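Local coordinates for putrescine aminotransferase (Halomonas elongata DSM 2581, PDB 6GWI), which probably catalyses the pyridoxal-5'-phosphate-dependent transfer of an amino group, as in class-III aminotransferases, with putrescine a likely donor, at residues 55-60 with 283-288; 182-187 with 230-235; 197-202 with 235-240; 222-227 with 269-274; 263-268 with 371-376. One frame throughout, in Å; residues are numbered along the deposited sequence.

How the contacts relate
All five contacts are largely buried, but their depth differs: contacts 1 and 4 reach the pyridoxal-5'-phosphate, whereas contact 3 lies farthest out, about 21 Å from the chain centre, and includes the exposed Gln199. Contact 1 is built round the lysine aldimine and lies beside the second subunit. Contacts 2 and 3 share Pro235 and rest on proline, glycine and aromatic packing, with a water bridge in contact 3. Contact 4 joins them to the cofactor, since Pro224 O receives Trp239 NE1 of contact 3 and Gln226 is bonded to contact 2. Contact 5 alone has direct hydrogen bonds between its two segments, and its Arg264 also makes a weak hydrogen bond to Asn60 of contact 1.

Contact 1 of 5, residues 55-60 with 283-288; sequences GLWCVN and IAKGLS. With PLP (pyridoxal-5'-phosphate), chain D.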
# COMPACT_ATOMS: atom_id res chain seq x y z
N GLY B 55 19.22 1.06 1.42
CA GLY B 55 18.13 0.30 0.84
C GLY B 55 17.49 1.07 -0.29
O GLY B 55 17.92 0.96 -1.45
N LEU B 56 16.44 1.86 0.03
CA LEU B 56 15.81 2.79 -0.91
C LEU B 56 15.38 4.03 -0.12
O LEU B 56 14.20 4.31 0.08
CB LEU B 56 14.63 2.14 -1.64
CG LEU B 56 14.06 2.85 -2.86
CD1 LEU B 56 15.10 3.05 -3.95
CD2 LEU B 56 12.86 2.08 -3.42
N TRP B 57 16.37 4.80 0.34
CA TRP B 57 16.19 6.01 1.14
C TRP B 57 15.59 5.75 2.52
O TRP B 57 15.02 6.68 3.12
CB TRP B 57 15.30 7.06 0.46
CG TRP B 57 15.49 7.35 -0.99
CD1 TRP B 57 15.02 6.62 -2.04
CD2 TRP B 57 16.15 8.49 -1.55
NE1 TRP B 57 15.37 7.23 -3.23
CE2 TRP B 57 16.06 8.38 -2.95
CE3 TRP B 57 16.81 9.60 -1.00
CZ2 TRP B 57 16.61 9.32 -3.81
CZ3 TRP B 57 17.36 10.53 -1.86
CH2 TRP B 57 17.26 10.39 -3.25
N CYS B 58 15.66 4.53 3.05
CA CYS B 58 14.82 4.19 4.20
C CYS B 58 15.53 3.54 5.38
O CYS B 58 15.02 3.67 6.50
CB CYS B 58 13.67 3.27 3.76
SG CYS B 58 14.20 1.79 2.91
N VAL B 59 16.67 2.87 5.20
CA VAL B 59 17.31 2.15 6.30
C VAL B 59 18.17 3.10 7.12
O VAL B 59 19.41 3.05 7.07
CB VAL B 59 18.14 0.96 5.78
CG1 VAL B 59 18.64 0.11 6.94
CG2 VAL B 59 17.31 0.10 4.81
N ASN B 60 17.52 3.96 7.91
CA ASN B 60 18.24 5.05 8.57
C ASN B 60 19.15 4.54 9.68
O ASN B 60 20.29 5.01 9.82
CB ASN B 60 17.24 6.06 9.13
CG ASN B 60 16.59 6.90 8.04
OD1 ASN B 60 16.87 6.72 6.85
ND2 ASN B 60 15.73 7.82 8.44
N ILE B 283 4.13 10.09 5.14
CA ILE B 283 5.38 9.57 5.66
C ILE B 283 5.45 8.07 5.41
O ILE B 283 4.43 7.39 5.26
CB ILE B 283 5.54 9.86 7.17
CG1 ILE B 283 4.31 9.35 7.93
CG2 ILE B 283 5.78 11.34 7.41
CD1 ILE B 283 4.45 9.44 9.44
N ALA B 284 6.68 7.55 5.36
CA ALA B 284 6.96 6.12 5.26
C ALA B 284 8.48 5.94 5.33
O ALA B 284 9.17 6.70 6.02
CB ALA B 284 6.39 5.52 3.98
N LYS B 285 9.01 4.96 4.59
CA LYS B 285 10.45 4.76 4.47
C LYS B 285 11.16 4.80 5.82
O LYS B 285 11.13 3.81 6.56
CB LYS B 285 11.04 5.78 3.49
CG LYS B 285 10.70 5.46 2.02
CD LYS B 285 11.42 6.37 1.03
CE LYS B 285 11.20 5.93 -0.43
NZ LYS B 285 10.00 6.53 -1.10
N GLY B 286 11.79 5.92 6.16
CA GLY B 286 12.57 6.00 7.39
C GLY B 286 11.76 5.83 8.66
O GLY B 286 12.34 5.62 9.73
N LEU B 287 10.43 5.92 8.56
CA LEU B 287 9.55 5.74 9.72
C LEU B 287 9.89 4.48 10.50
O LEU B 287 9.78 4.45 11.73
CB LEU B 287 8.10 5.71 9.24
CG LEU B 287 7.01 5.39 10.26
CD1 LEU B 287 7.08 6.33 11.45
CD2 LEU B 287 5.65 5.47 9.57
N SER B 288 10.28 3.42 9.79
CA SER B 288 10.61 2.14 10.41
C SER B 288 12.02 1.68 10.07
O SER B 288 12.35 0.50 10.27
CB SER B 288 9.59 1.08 9.97
OG SER B 288 9.64 0.90 8.57
N1 PLP D . 6.61 10.08 -1.82
C2 PLP D . 7.97 10.25 -1.95
C2A PLP D . 8.57 11.62 -1.80
C3 PLP D . 8.79 9.15 -2.20
O3 PLP D . 10.14 9.34 -2.32
C4 PLP D . 8.24 7.86 -2.32
C4A PLP D . 9.11 6.70 -1.94
C5 PLP D . 6.86 7.72 -2.20
C6 PLP D . 6.05 8.82 -1.95
C5A PLP D . 6.19 6.36 -2.34
O4P PLP D . 6.36 5.56 -1.19
P PLP D . 6.11 3.98 -1.32
O1P PLP D . 4.69 3.74 -1.78
O2P PLP D . 6.36 3.33 0.02
O3P PLP D . 7.07 3.41 -2.34
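The pyridoxal-5'-phosphate pocket of this fold-type I aminotransferase is entered by Lys285, which is joined through NZ to C4A of the cofactor as an internal aldimine and runs past Leu56, Trp57 and Cys58. Its CE lies 3.4 Å from Leu56 O, and its CD is 4.0 Å from Trp57 CB. At the root of the chain Cys58 CB packs on Lys285 CB at 3.6 Å. The lysine is extended as far as CE and bends at chi4 (89°), which turns NZ toward the cofactor. Cys58 SG stands between its own backbone N and carbonyl carbon (chi1 55°), where it takes a weak hydrogen bond from Leu56 N. Farther along, Gly286 CA makes a CA-H...O contact of 3.5 Å with Cys58 O, while Asn60 ND2 sits 3.8 Å from that same CA. A CB on Gly286 would clash with Asn60 ND2, so glycine lets the asparagine amide lie this close. Helix 54-57 thus meets the loop after strand 280-283; Ile283 at the strand end and Leu287 in the loop rest on helix 91-103. From the second subunit, Tyr81 packs on Leu56 and Cys58, and Thr319 on Lys285.

Contact 2 of 5, residues 182-187 with 230-235; sequences QPYWFG and GAIMPP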
# COMPACT_ATOMS: atom_id res chain seq x y z
N GLN B 182 9.87 22.83 -11.61
CA GLN B 182 10.60 22.39 -10.44
C GLN B 182 11.75 23.34 -10.13
O GLN B 182 12.37 23.89 -11.04
CB GLN B 182 11.16 20.98 -10.64
CG GLN B 182 12.05 20.85 -11.87
CD GLN B 182 12.82 19.54 -11.92
OE1 GLN B 182 12.93 18.83 -10.92
NE2 GLN B 182 13.36 19.22 -13.09
N PRO B 183 12.08 23.55 -8.84
CA PRO B 183 13.19 24.47 -8.50
C PRO B 183 14.56 23.83 -8.66
O PRO B 183 15.37 23.76 -7.72
CB PRO B 183 12.86 24.84 -7.05
CG PRO B 183 12.18 23.62 -6.50
CD PRO B 183 11.38 23.05 -7.64
N TYR B 184 14.86 23.37 -9.88
CA TYR B 184 16.11 22.68 -10.20
C TYR B 184 17.05 23.66 -10.90
O TYR B 184 17.05 23.77 -12.12
CB TYR B 184 15.83 21.46 -11.07
CG TYR B 184 17.03 20.62 -11.44
CD1 TYR B 184 18.20 20.67 -10.70
CD2 TYR B 184 16.98 19.75 -12.52
CE1 TYR B 184 19.29 19.89 -11.03
CE2 TYR B 184 18.06 18.97 -12.86
CZ TYR B 184 19.21 19.04 -12.11
OH TYR B 184 20.28 18.25 -12.46
N TRP B 185 17.90 24.33 -10.11
CA TRP B 185 18.71 25.40 -10.67
C TRP B 185 19.71 24.88 -11.70
O TRP B 185 19.84 25.44 -12.79
CB TRP B 185 19.44 26.16 -9.57
CG TRP B 185 20.27 27.30 -10.11
CD1 TRP B 185 19.82 28.53 -10.48
CD2 TRP B 185 21.68 27.29 -10.36
NE1 TRP B 185 20.87 29.29 -10.94
CE2 TRP B 185 22.02 28.56 -10.88
CE3 TRP B 185 22.70 26.34 -10.19
CZ2 TRP B 185 23.33 28.90 -11.23
CZ3 TRP B 185 23.99 26.68 -10.54
CH2 TRP B 185 24.29 27.95 -11.05
N PHE B 186 20.46 23.82 -11.36
CA PHE B 186 21.52 23.40 -12.25
C PHE B 186 20.96 22.99 -13.61
O PHE B 186 21.52 23.35 -14.66
CB PHE B 186 22.32 22.24 -11.66
CG PHE B 186 23.55 21.89 -12.46
CD1 PHE B 186 23.47 21.04 -13.55
CD2 PHE B 186 24.78 22.44 -12.13
CE1 PHE B 186 24.59 20.73 -14.29
CE2 PHE B 186 25.91 22.13 -12.87
CZ PHE B 186 25.82 21.27 -13.95
N GLY B 187 19.86 22.25 -13.62
CA GLY B 187 19.32 21.75 -14.87
C GLY B 187 18.51 22.77 -15.65
O GLY B 187 18.49 22.73 -16.88
N GLY B 230 16.08 13.43 -8.24
CA GLY B 230 17.50 13.70 -8.36
C GLY B 230 18.14 14.46 -7.21
O GLY B 230 19.12 15.19 -7.43
N ALA B 231 17.61 14.32 -6.00
CA ALA B 231 18.15 14.99 -4.82
C ALA B 231 18.37 16.48 -5.09
O ALA B 231 19.48 17.01 -4.96
CB ALA B 231 19.44 14.32 -4.35
N ILE B 232 17.29 17.14 -5.48
CA ILE B 232 17.34 18.52 -5.94
C ILE B 232 16.95 19.41 -4.77
O ILE B 232 15.76 19.57 -4.46
CB ILE B 232 16.42 18.74 -7.15
CG1 ILE B 232 16.80 17.77 -8.27
CG2 ILE B 232 16.50 20.19 -7.62
CD1 ILE B 232 15.88 17.81 -9.45
N MET B 233 17.94 20.00 -4.12
CA MET B 233 17.66 21.00 -3.10
C MET B 233 17.34 22.33 -3.78
O MET B 233 18.08 22.75 -4.67
CB MET B 233 18.85 21.16 -2.17
CG MET B 233 19.26 19.87 -1.48
SD MET B 233 20.86 19.26 -2.05
CE MET B 233 20.80 17.56 -1.49
N PRO B 234 16.26 23.00 -3.41
CA PRO B 234 15.91 24.25 -4.07
C PRO B 234 16.80 25.38 -3.60
O PRO B 234 17.48 25.27 -2.57
CB PRO B 234 14.45 24.48 -3.64
CG PRO B 234 14.38 23.87 -2.29
CD PRO B 234 15.31 22.67 -2.33
N PRO B 235 16.87 26.48 -4.36
CA PRO B 235 17.54 27.68 -3.84
C PRO B 235 16.93 28.11 -2.51
O PRO B 235 15.77 27.84 -2.22
CB PRO B 235 17.31 28.73 -4.93
CG PRO B 235 17.02 27.95 -6.17
CD PRO B 235 16.38 26.66 -5.74
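The ring of Tyr184 is filled on both faces: CD1 of Ile232 lies over one, and the backbone N of Gly187 stands above the centre of the opposite one. The Ile232 methyl is displaced toward the rim and makes a CH-pi contact, with CD1 3.8 Å from the Tyr184 ring centroid and 18° off its normal. The second branch of the isoleucine works beside it, CG2 touching Tyr184 CD1 at 3.6 Å; the two side chains cross at about a right angle. With CG anti to the backbone N (chi1 -178°), the tyrosine ring is set beside Ile232. At the far end of the ring the hydroxyl is hydrogen-bonded to Glu380. On the Gly187 side a side chain would clash with Tyr184 CE2, which makes glycine fitting there. Gln182 also crosses Ile232, its OE1 3.5 Å from Ile232 CD1, but its polar end is held by Glu188, Gln226 and Asn148. Next to this aromatic patch is a proline cluster. Pro183 and Pro234 lie side by side, Pro183 CG and Pro234 CB 3.8 Å apart, and Pro183 O is 3.7 Å from Pro235 CD. Pro183 itself is the centre of an inverse gamma turn. The contact therefore packs the approach to helix 185-188 on the loop between strand 217-222 and helix 238-248, with strands 367-373, 376-381 and 418-421 of the antiparallel sheet close by.

Contact 3 of 5, residues 197-202 with 235-240; sequences FGQTCA and PESYWP
Tyr238 reaches across from helix 238-248 to the flank of helix 194-212, with CG anti to its backbone N (chi1 177°). Its CB is 4.1 Å from Gly198 O; CD1 then comes within 3.4 Å of that oxygen, which lies at the ring edge near its plane. Farther out, CE1 meets Cys201 CB and Ala202 N, each at 3.7 Å. At the tip OH donates to a water at 2.7 Å, which in turn donates to Cys201 O, and the hydroxyl is also bonded to Arg146 NH1. A phenylalanine here would probably leave both Arg146 NH1 and the bridging water without their hydroxyl partner. Gly198 makes the close approach possible: Ser237 OG, bonded to Glu195 O, lies 3.3 Å from Gly198 CA, and a CB at this glycine would clash with it. Pro235 adds CG, 4.1 Å from Phe197 CD2 at the edge of that ring. The direct contact between the segments is thus packing, mostly side chain on backbone, while its polar link runs through one water. Arg146 probably polarises the tyrosine hydroxyl and strengthens its hold on that water.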
# COMPACT_ATOMS: atom_id res chain seq x y z
N PHE B 197 16.14 32.60 -9.50
CA PHE B 197 15.48 31.38 -9.98
C PHE B 197 14.49 30.85 -8.96
O PHE B 197 13.36 30.48 -9.31
CB PHE B 197 16.53 30.32 -10.30
CG PHE B 197 15.96 29.06 -10.88
CD1 PHE B 197 15.36 29.07 -12.13
CD2 PHE B 197 16.03 27.87 -10.18
CE1 PHE B 197 14.84 27.92 -12.67
CE2 PHE B 197 15.51 26.71 -10.72
CZ PHE B 197 14.92 26.74 -11.97
N GLY B 198 14.88 30.81 -7.68
CA GLY B 198 13.97 30.34 -6.66
C GLY B 198 12.68 31.13 -6.62
O GLY B 198 11.60 30.56 -6.43
N GLN B 199 12.77 32.44 -6.82
CA GLN B 199 11.57 33.27 -6.79
C GLN B 199 10.71 33.05 -8.02
O GLN B 199 9.48 33.05 -7.93
CB GLN B 199 11.98 34.74 -6.65
CG GLN B 199 12.71 35.02 -5.34
CD GLN B 199 13.34 36.39 -5.28
OE1 GLN B 199 13.64 37.00 -6.31
NE2 GLN B 199 13.54 36.90 -4.07
N THR B 200 11.34 32.84 -9.18
CA THR B 200 10.58 32.52 -10.38
C THR B 200 9.78 31.23 -10.20
O THR B 200 8.60 31.16 -10.54
CB THR B 200 11.53 32.38 -11.58
OG1 THR B 200 12.19 33.63 -11.81
CG2 THR B 200 10.78 31.96 -12.83
N CYS B 201 10.41 30.20 -9.63
CA CYS B 201 9.72 28.93 -9.46
C CYS B 201 8.61 29.02 -8.42
O CYS B 201 7.60 28.32 -8.53
CB CYS B 201 10.74 27.85 -9.10
SG CYS B 201 11.88 27.53 -10.46
N ALA B 202 8.77 29.88 -7.40
CA ALA B 202 7.67 30.15 -6.48
C ALA B 202 6.55 30.92 -7.17
O ALA B 202 5.37 30.66 -6.93
CB ALA B 202 8.18 30.93 -5.27
N PRO B 235 16.87 26.48 -4.36
CA PRO B 235 17.54 27.68 -3.84
C PRO B 235 16.93 28.11 -2.51
O PRO B 235 15.77 27.84 -2.22
CB PRO B 235 17.31 28.73 -4.93
CG PRO B 235 17.02 27.95 -6.17
CD PRO B 235 16.38 26.66 -5.74
N GLU B 236 17.75 28.78 -1.70
CA GLU B 236 17.29 29.22 -0.38
C GLU B 236 16.14 30.21 -0.48
O GLU B 236 15.39 30.36 0.49
CB GLU B 236 18.46 29.82 0.40
CG GLU B 236 19.54 28.81 0.76
CD GLU B 236 20.72 29.43 1.48
OE1 GLU B 236 20.63 30.62 1.86
OE2 GLU B 236 21.73 28.73 1.67
N SER B 237 15.99 30.88 -1.62
CA SER B 237 14.90 31.82 -1.83
C SER B 237 13.57 31.14 -2.12
O SER B 237 12.52 31.80 -2.04
CB SER B 237 15.24 32.76 -2.99
OG SER B 237 15.35 32.03 -4.21
N TYR B 238 13.57 29.85 -2.45
CA TYR B 238 12.38 29.21 -2.99
C TYR B 238 11.28 29.11 -1.93
O TYR B 238 10.17 29.63 -2.12
CB TYR B 238 12.72 27.84 -3.55
CG TYR B 238 11.52 27.07 -4.07
CD1 TYR B 238 10.89 27.44 -5.24
CD2 TYR B 238 11.04 25.96 -3.38
CE1 TYR B 238 9.79 26.74 -5.72
CE2 TYR B 238 9.94 25.25 -3.85
CZ TYR B 238 9.33 25.65 -5.01
OH TYR B 238 8.24 24.94 -5.47
N TRP B 239 11.55 28.43 -0.83
CA TRP B 239 10.49 28.14 0.12
C TRP B 239 9.98 29.39 0.83
O TRP B 239 8.77 29.48 1.09
CB TRP B 239 10.95 27.08 1.13
CG TRP B 239 10.78 25.68 0.59
CD1 TRP B 239 11.78 24.77 0.34
CD2 TRP B 239 9.56 25.05 0.21
NE1 TRP B 239 11.24 23.61 -0.16
CE2 TRP B 239 9.88 23.75 -0.25
CE3 TRP B 239 8.22 25.44 0.22
CZ2 TRP B 239 8.91 22.85 -0.69
CZ3 TRP B 239 7.25 24.55 -0.22
CH2 TRP B 239 7.60 23.27 -0.67
N PRO B 240 10.83 30.36 1.17
CA PRO B 240 10.30 31.62 1.70
C PRO B 240 9.34 32.30 0.74
O PRO B 240 8.32 32.85 1.16
CB PRO B 240 11.55 32.47 1.95
CG PRO B 240 12.64 31.47 2.15
CD PRO B 240 12.31 30.34 1.20
O HOH W 1 7.85 25.54 -8.07

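Contact 4 of 5, residues 222-227 with 269-274; sequences AEPVQG and FGSQHY. With PLP (pyridoxal-5'-phosphate), chain D.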
# COMPACT_ATOMS: atom_id res chain seq x y z
N ALA B 222 4.22 19.13 -2.44
CA ALA B 222 5.62 19.20 -2.83
C ALA B 222 6.48 18.44 -1.83
O ALA B 222 6.19 18.42 -0.63
CB ALA B 222 6.08 20.66 -2.92
N GLU B 223 7.53 17.80 -2.34
CA GLU B 223 8.61 17.31 -1.49
C GLU B 223 9.44 18.51 -1.03
O GLU B 223 9.78 19.36 -1.86
CB GLU B 223 9.49 16.33 -2.25
CG GLU B 223 8.76 15.15 -2.90
CD GLU B 223 9.58 14.49 -4.01
OE1 GLU B 223 10.58 13.81 -3.70
OE2 GLU B 223 9.22 14.67 -5.19
N PRO B 224 9.76 18.63 0.26
CA PRO B 224 10.67 19.73 0.66
C PRO B 224 11.95 19.74 -0.16
O PRO B 224 12.39 20.79 -0.63
CB PRO B 224 10.93 19.44 2.14
CG PRO B 224 9.74 18.67 2.59
CD PRO B 224 9.34 17.82 1.42
N VAL B 225 12.53 18.56 -0.35
CA VAL B 225 13.62 18.33 -1.30
C VAL B 225 13.23 17.14 -2.15
O VAL B 225 12.81 16.11 -1.61
CB VAL B 225 14.96 18.07 -0.58
CG1 VAL B 225 16.01 17.60 -1.56
CG2 VAL B 225 15.43 19.32 0.15
N GLN B 226 13.36 17.27 -3.47
CA GLN B 226 13.00 16.20 -4.38
C GLN B 226 14.01 15.07 -4.30
O GLN B 226 15.22 15.29 -4.49
CB GLN B 226 12.91 16.74 -5.81
CG GLN B 226 11.75 17.69 -6.05
CD GLN B 226 11.97 18.56 -7.27
OE1 GLN B 226 12.42 19.70 -7.16
NE2 GLN B 226 11.66 18.02 -8.45
N GLY B 227 13.53 13.85 -4.03
CA GLY B 227 14.40 12.70 -3.88
C GLY B 227 14.61 11.92 -5.16
O GLY B 227 15.66 12.02 -5.80
N PHE B 269 11.68 16.42 10.23
CA PHE B 269 10.90 16.59 9.02
C PHE B 269 11.55 17.68 8.19
O PHE B 269 12.01 18.69 8.73
CB PHE B 269 9.44 16.92 9.35
CG PHE B 269 8.76 15.86 10.15
CD1 PHE B 269 8.26 14.72 9.54
CD2 PHE B 269 8.64 15.97 11.53
CE1 PHE B 269 7.65 13.73 10.27
CE2 PHE B 269 8.03 14.99 12.27
CZ PHE B 269 7.53 13.86 11.64
N GLY B 270 11.60 17.47 6.87
CA GLY B 270 12.12 18.50 5.99
C GLY B 270 11.35 19.81 6.11
O GLY B 270 11.94 20.89 5.97
N SER B 271 10.05 19.72 6.38
CA SER B 271 9.25 20.92 6.62
C SER B 271 9.88 21.80 7.69
O SER B 271 9.82 23.04 7.61
CB SER B 271 7.84 20.51 7.05
OG SER B 271 7.11 19.98 5.96
N GLN B 272 10.49 21.19 8.71
CA GLN B 272 11.09 21.97 9.78
C GLN B 272 12.37 22.66 9.32
O GLN B 272 12.70 23.74 9.83
CB GLN B 272 11.37 21.07 10.98
CG GLN B 272 10.11 20.56 11.65
CD GLN B 272 10.36 19.35 12.52
OE1 GLN B 272 11.32 18.61 12.32
NE2 GLN B 272 9.49 19.14 13.50
N HIS B 273 13.09 22.07 8.37
CA HIS B 273 14.30 22.70 7.86
C HIS B 273 13.98 24.02 7.16
O HIS B 273 14.77 24.97 7.22
CB HIS B 273 15.03 21.77 6.90
CG HIS B 273 16.29 22.35 6.33
ND1 HIS B 273 16.34 22.95 5.09
CD2 HIS B 273 17.54 22.41 6.83
CE1 HIS B 273 17.58 23.36 4.86
NE2 HIS B 273 18.32 23.05 5.90
N TYR B 274 12.82 24.10 6.50
CA TYR B 274 12.43 25.27 5.74
C TYR B 274 11.33 26.08 6.43
O TYR B 274 10.78 27.00 5.82
CB TYR B 274 11.97 24.86 4.34
CG TYR B 274 13.05 24.27 3.48
CD1 TYR B 274 13.99 25.07 2.84
CD2 TYR B 274 13.15 22.89 3.30
CE1 TYR B 274 14.98 24.53 2.04
CE2 TYR B 274 14.13 22.34 2.51
CZ TYR B 274 15.04 23.15 1.88
OH TYR B 274 16.02 22.59 1.09
N1 PLP D . 6.61 10.08 -1.82
C2 PLP D . 7.97 10.25 -1.95
C2A PLP D . 8.57 11.62 -1.80
C3 PLP D . 8.79 9.15 -2.20
O3 PLP D . 10.14 9.34 -2.32
C4 PLP D . 8.24 7.86 -2.32
C4A PLP D . 9.11 6.70 -1.94
C5 PLP D . 6.86 7.72 -2.20
C6 PLP D . 6.05 8.82 -1.95
C5A PLP D . 6.19 6.36 -2.34
O4P PLP D . 6.36 5.56 -1.19
P PLP D . 6.11 3.98 -1.32
O1P PLP D . 4.69 3.74 -1.78
O2P PLP D . 6.36 3.33 0.02
O3P PLP D . 7.07 3.41 -2.34
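Val225 and Tyr274 cross at about a right angle, the valine presenting CG2 to the edge of the aromatic ring near its plane. CG2 is 3.5 Å from Tyr274 OH and 4.0 Å from Tyr274 CE2. Tyr274 CG, anti to its carbonyl carbon (chi1 -65°), sets the ring toward Pro224 and Val225. One ring face carries His273 ND1, 3.3 Å above the plane of Tyr274 and over its centre. Pro224 comes in against the backbone: its CG is 3.9 Å from Ser271 N and its CB 4.0 Å from Gly270 C, at the start of the weakly bonded helix 270-273. Pro224 CB also meets Tyr274 CD2 at 4.3 Å. A CB on Gly270 would be tight against this proline. The two amides there, Gly270 N and Ser271 N, are held by the carboxylate of Glu257. Pro224 O, obliquely placed to the Tyr274 ring, accepts a hydrogen bond from Trp239 NE1. On the cofactor side Glu223 brings OE1 to 3.5 Å from C2A of pyridoxal-5'-phosphate. The same OE1 is gripped by Gly227 N in a nearly straight bond (171°) that arrives 36° above the carboxylate plane, while OE2 takes Tyr150 N. The pocket carboxylate is thus fixed by amides at both oxygens, whereas its loop meets segment 269-274 by van der Waals packing, Pro224 on the helix backbone and Val225 and Pro224 on the Tyr274 ring.

Contact 5 of 5, residues 263-268 with 371-376; sequences GRLGEW and RSLGLM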
# COMPACT_ATOMS: atom_id res chain seq x y z
N GLY B 263 15.23 12.37 9.87
CA GLY B 263 16.65 12.63 10.03
C GLY B 263 17.41 12.92 8.75
O GLY B 263 18.52 13.45 8.82
N ARG B 264 16.83 12.60 7.59
CA ARG B 264 17.57 12.63 6.34
C ARG B 264 18.31 13.94 6.14
O ARG B 264 19.49 13.96 5.77
CB ARG B 264 16.61 12.36 5.18
CG ARG B 264 17.24 12.37 3.79
CD ARG B 264 18.42 11.43 3.67
NE ARG B 264 18.14 10.08 4.15
CZ ARG B 264 19.06 9.14 4.32
NH1 ARG B 264 20.33 9.40 4.06
NH2 ARG B 264 18.71 7.93 4.76
N LEU B 265 17.63 15.06 6.39
CA LEU B 265 18.19 16.39 6.15
C LEU B 265 18.68 17.07 7.43
O LEU B 265 19.01 18.26 7.39
CB LEU B 265 17.16 17.28 5.47
CG LEU B 265 16.54 16.76 4.17
CD1 LEU B 265 15.52 17.76 3.64
CD2 LEU B 265 17.61 16.48 3.13
N GLY B 266 18.73 16.35 8.54
CA GLY B 266 19.12 16.93 9.81
C GLY B 266 17.98 17.40 10.67
O GLY B 266 18.22 18.03 11.70
N GLU B 267 16.74 17.10 10.28
CA GLU B 267 15.57 17.44 11.07
C GLU B 267 14.66 16.22 11.09
O GLU B 267 14.78 15.32 10.25
CB GLU B 267 14.81 18.63 10.48
CG GLU B 267 15.70 19.80 10.05
CD GLU B 267 16.26 20.57 11.22
OE1 GLU B 267 15.67 20.51 12.32
OE2 GLU B 267 17.30 21.24 11.04
N TRP B 268 13.72 16.21 12.04
CA TRP B 268 12.71 15.15 12.04
C TRP B 268 11.83 15.23 10.81
O TRP B 268 11.28 14.21 10.37
CB TRP B 268 11.86 15.25 13.30
CG TRP B 268 12.57 14.76 14.52
CD1 TRP B 268 13.16 15.51 15.48
CD2 TRP B 268 12.78 13.39 14.90
NE1 TRP B 268 13.72 14.70 16.44
CE2 TRP B 268 13.50 13.40 16.11
CE3 TRP B 268 12.42 12.16 14.33
CZ2 TRP B 268 13.86 12.22 16.76
CZ3 TRP B 268 12.79 11.00 14.98
CH2 TRP B 268 13.50 11.04 16.18
N ARG B 371 26.48 18.84 -4.40
CA ARG B 371 25.57 19.43 -3.43
C ARG B 371 25.16 18.38 -2.41
O ARG B 371 25.03 17.19 -2.73
CB ARG B 371 24.33 20.01 -4.11
CG ARG B 371 23.52 19.00 -4.90
CD ARG B 371 22.21 19.60 -5.41
NE ARG B 371 21.42 18.63 -6.15
CZ ARG B 371 21.52 18.40 -7.46
NH1 ARG B 371 22.38 19.09 -8.19
NH2 ARG B 371 20.75 17.49 -8.03
N SER B 372 24.94 18.82 -1.17
CA SER B 372 24.48 17.92 -0.13
C SER B 372 23.73 18.71 0.92
O SER B 372 23.92 19.92 1.07
CB SER B 372 25.64 17.14 0.50
OG SER B 372 26.49 17.99 1.25
N LEU B 373 22.86 18.01 1.64
CA LEU B 373 22.14 18.57 2.78
C LEU B 373 21.86 17.41 3.72
O LEU B 373 21.28 16.40 3.29
CB LEU B 373 20.85 19.26 2.35
CG LEU B 373 19.98 19.83 3.47
CD1 LEU B 373 20.75 20.82 4.33
CD2 LEU B 373 18.72 20.47 2.90
N GLY B 374 22.25 17.54 4.98
CA GLY B 374 22.20 16.39 5.85
C GLY B 374 22.98 15.25 5.23
O GLY B 374 24.14 15.41 4.84
N LEU B 375 22.36 14.07 5.13
CA LEU B 375 22.97 12.92 4.47
C LEU B 375 22.25 12.58 3.17
O LEU B 375 22.02 11.42 2.85
CB LEU B 375 23.00 11.72 5.41
CG LEU B 375 24.01 11.85 6.56
CD1 LEU B 375 23.87 10.70 7.55
CD2 LEU B 375 25.45 11.93 6.05
N MET B 376 21.91 13.61 2.39
CA MET B 376 21.50 13.48 1.00
C MET B 376 22.49 14.28 0.17
O MET B 376 22.78 15.43 0.49
CB MET B 376 20.08 13.99 0.77
CG MET B 376 19.57 13.80 -0.66
SD MET B 376 17.96 14.55 -0.99
CE MET B 376 16.95 13.79 0.28
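A type I beta turn, Gly263 to Gly266, lies against the two-residue turn of the beta hairpin formed by strands 367-373 and 376-381, and Leu375 N donates to Arg264 O at 2.9 Å, nearly in line with the carbonyl bond (175°). Arg264 returns the bond through its side chain: NH1 donates to Leu375 O at 2.9 Å, with the oxygen in the guanidinium plane but NH1 raised 43° above the carbonyl plane. The side chain bends at chi2 and chi3. Leu375 is thus held at both backbone groups, its amide by Arg264 O and its carbonyl by NH1. NH1 has a further partner in Pro423 O, and NH2 a weak one in Asn60 OD1. A leucine in place of Arg264 would probably leave the carbonyls of Leu375 and Pro423 without their shared donor. Gly374 packs close against the turn, its CA 3.6 Å from Arg264 O; a CB there would clash with that oxygen and with Leu265 CA. Leu265 packs by CD2 on Leu373 CG at 4.1 Å. Placed by a bend at chi3 (-56°), the Met376 CE methyl touches both Arg264 CG at 3.8 Å and Leu265 CD2 at 4.0 Å.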